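Local coordinates for immunity 23 family protein (Burkholderia dolosa AU0158, PDB 5FFP) that probably protects its own cell as the immunity protein of a contact-dependent growth inhibition system, neutralising the cognate CdiA toxin, at residues N81-S86 against N94-L99. Sequence-based numbering, arbitrary orientation.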
loop_
_atom_site.group_PDB
_atom_site.type_symbol
_atom_site.label_atom_id
_atom_site.label_comp_id
_atom_site.label_asym_id
_atom_site.label_seq_id
_atom_site.Cartn_x
_atom_site.Cartn_y
_atom_site.Cartn_z
ATOM N N ASN A 81 -1.792 1.590 -10.661
ATOM C CA ASN A 81 -0.435 1.172 -10.320
ATOM C C ASN A 81 0.017 1.714 -8.983
ATOM O O ASN A 81 0.614 0.993 -8.204
ATOM C CB ASN A 81 0.575 1.621 -11.370
ATOM C CG ASN A 81 1.003 0.499 -12.272
ATOM O OD1 ASN A 81 2.129 0.004 -12.169
ATOM N ND2 ASN A 81 0.099 0.062 -13.142
ATOM N N ARG A 82 -0.252 2.990 -8.730
ATOM C CA ARG A 82 0.186 3.626 -7.494
ATOM C C ARG A 82 -0.554 3.082 -6.292
ATOM O O ARG A 82 0.033 2.920 -5.220
ATOM C CB ARG A 82 -0.012 5.134 -7.564
ATOM C CG ARG A 82 0.990 5.835 -8.456
ATOM C CD ARG A 82 0.800 7.351 -8.449
ATOM N NE ARG A 82 1.495 7.972 -9.580
ATOM C CZ ARG A 82 1.577 9.275 -9.818
ATOM N NH1 ARG A 82 1.014 10.150 -8.996
ATOM N NH2 ARG A 82 2.225 9.697 -10.888
ATOM N N ALA A 83 -1.840 2.812 -6.490
ATOM C CA ALA A 83 -2.720 2.368 -5.441
ATOM C C ALA A 83 -2.489 0.909 -5.087
ATOM O O ALA A 83 -2.656 0.508 -3.932
ATOM C CB ALA A 83 -4.157 2.567 -5.883
ATOM N N PHE A 84 -2.144 0.115 -6.094
ATOM C CA PHE A 84 -1.978 -1.323 -5.931
ATOM C C PHE A 84 -0.669 -1.780 -6.556
ATOM O O PHE A 84 -0.657 -2.514 -7.555
ATOM C CB PHE A 84 -3.159 -2.051 -6.554
ATOM C CG PHE A 84 -4.470 -1.621 -5.996
ATOM C CD1 PHE A 84 -4.940 -2.159 -4.808
ATOM C CD2 PHE A 84 -5.212 -0.641 -6.637
ATOM C CE1 PHE A 84 -6.146 -1.742 -4.284
ATOM C CE2 PHE A 84 -6.421 -0.224 -6.124
ATOM C CZ PHE A 84 -6.892 -0.774 -4.946
ATOM N N PRO A 85 0.449 -1.357 -5.951
ATOM C CA PRO A 85 1.735 -1.718 -6.528
ATOM C C PRO A 85 1.940 -3.222 -6.424
ATOM O O PRO A 85 1.463 -3.842 -5.472
ATOM C CB PRO A 85 2.745 -0.924 -5.692
ATOM C CG PRO A 85 2.059 -0.645 -4.397
ATOM C CD PRO A 85 0.572 -0.738 -4.619
ATOM N N SER A 86 2.606 -3.802 -7.416
ATOM C CA SER A 86 2.861 -5.229 -7.419
ATOM C C SER A 86 4.237 -5.501 -6.810
ATOM O O SER A 86 4.916 -4.586 -6.348
ATOM C CB SER A 86 2.743 -5.788 -8.841
ATOM O OG SER A 86 3.860 -5.440 -9.631
ATOM N N ASN A 94 1.882 1.891 -0.858
ATOM C CA ASN A 94 0.748 2.219 -1.723
ATOM C C ASN A 94 0.370 3.703 -1.619
ATOM O O ASN A 94 0.725 4.382 -0.648
ATOM C CB ASN A 94 -0.467 1.306 -1.429
ATOM C CG ASN A 94 -1.112 1.572 -0.075
ATOM O OD1 ASN A 94 -1.969 0.823 0.358
ATOM N ND2 ASN A 94 -0.716 2.637 0.588
ATOM N N ASP A 95 -0.365 4.182 -2.613
ATOM C CA ASP A 95 -0.668 5.602 -2.742
ATOM C C ASP A 95 -2.149 5.769 -3.051
ATOM O O ASP A 95 -2.614 5.336 -4.103
ATOM C CB ASP A 95 0.223 6.190 -3.849
ATOM C CG ASP A 95 -0.197 7.586 -4.307
ATOM O OD1 ASP A 95 -1.293 8.063 -3.927
ATOM O OD2 ASP A 95 0.577 8.198 -5.075
ATOM N N PHE A 96 -2.884 6.356 -2.107
ATOM C CA PHE A 96 -4.311 6.653 -2.281
ATOM C C PHE A 96 -4.588 8.155 -2.337
ATOM O O PHE A 96 -5.699 8.601 -2.090
ATOM C CB PHE A 96 -5.135 6.036 -1.135
ATOM C CG PHE A 96 -5.189 4.532 -1.138
ATOM C CD1 PHE A 96 -4.807 3.777 -2.249
ATOM C CD2 PHE A 96 -5.681 3.865 -0.016
ATOM C CE1 PHE A 96 -4.877 2.390 -2.226
ATOM C CE2 PHE A 96 -5.765 2.473 0.012
ATOM C CZ PHE A 96 -5.357 1.734 -1.097
ATOM N N THR A 97 -3.579 8.929 -2.685
ATOM C CA THR A 97 -3.678 10.382 -2.647
ATOM C C THR A 97 -4.822 10.883 -3.528
ATOM O O THR A 97 -5.599 11.743 -3.137
ATOM C CB THR A 97 -2.369 10.985 -3.159
ATOM O OG1 THR A 97 -1.275 10.232 -2.639
ATOM C CG2 THR A 97 -2.217 12.428 -2.725
ATOM N N HIS A 98 -4.915 10.296 -4.715
ATOM C CA HIS A 98 -5.823 10.755 -5.739
ATOM C C HIS A 98 -7.177 10.046 -5.719
ATOM O O HIS A 98 -8.117 10.494 -6.363
ATOM C CB HIS A 98 -5.152 10.587 -7.095
ATOM C CG HIS A 98 -4.027 11.535 -7.304
ATOM N ND1 HIS A 98 -4.226 12.848 -7.650
ATOM C CD2 HIS A 98 -2.695 11.379 -7.166
ATOM C CE1 HIS A 98 -3.059 13.457 -7.739
ATOM N NE2 HIS A 98 -2.115 12.587 -7.444
ATOM N N LEU A 99 -7.285 8.971 -4.954
ATOM C CA LEU A 99 -8.515 8.203 -4.887
ATOM C C LEU A 99 -9.602 8.954 -4.140
ATOM O O LEU A 99 -9.371 9.401 -3.026
ATOM C CB LEU A 99 -8.244 6.888 -4.175
ATOM C CG LEU A 99 -9.440 5.947 -4.074
ATOM C CD1 LEU A 99 -9.926 5.582 -5.461
ATOM C CD2 LEU A 99 -9.015 4.718 -3.311
#
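Arg82 sits in the last turn of helix 72-83 and runs alongside Asp95, both side chains pointing the same way. Its CG lies anti to the carbonyl carbon (chi1 -74°), and the chain is extended from CG to NE. Arg82 CB packs on Asp95 CB at 3.9 Å. Arg82 CG lies beside Asp95 OD2, and Arg82 CD touches the same oxygen at 3.5 Å. NE forms a salt bridge with Glu78 OE2, one turn back on the same helix. The guanidinium passes the carboxylate without forming a salt bridge, as Arg82 NH1 stays 4.4 Å from Asp95 OD2. NH1 has a long, weak ion pair with Asp64. His98 NE2 is near NH1 without a bond; its ring is held through ND1, bonded to Leu114 O of strand 110-117.

The backbone makes the one hydrogen bond between 81-86 and 94-99. Asp95 N donates to Arg82 O at 2.9 Å, bent and from above the carbonyl plane. The helix ends here, since Phe84 is the first residue to leave helical angles, and the returning loop takes up a carbonyl of the last turn. Asp95 itself forms an Asx turn. Its OD1 accepts from Thr97 N at 2.7 Å, nearly along the C-O axis, and from Thr97 OG1 above the carboxylate plane. Both bonds grip OD1 and would help set the rotation of the carboxylate.

Ala83 CB meets the edge of the Phe96 ring, in its plane, 3.7 Å from CE1. The Pro85 and Asn94 side chains cross obliquely, with Pro85 CD 3.9 Å from Asn94 CB. Asn94 OD1 accepts from Asn94 N of the second subunit. Gly90 and Glu92 of the second subunit pack on Phe84 and Phe96.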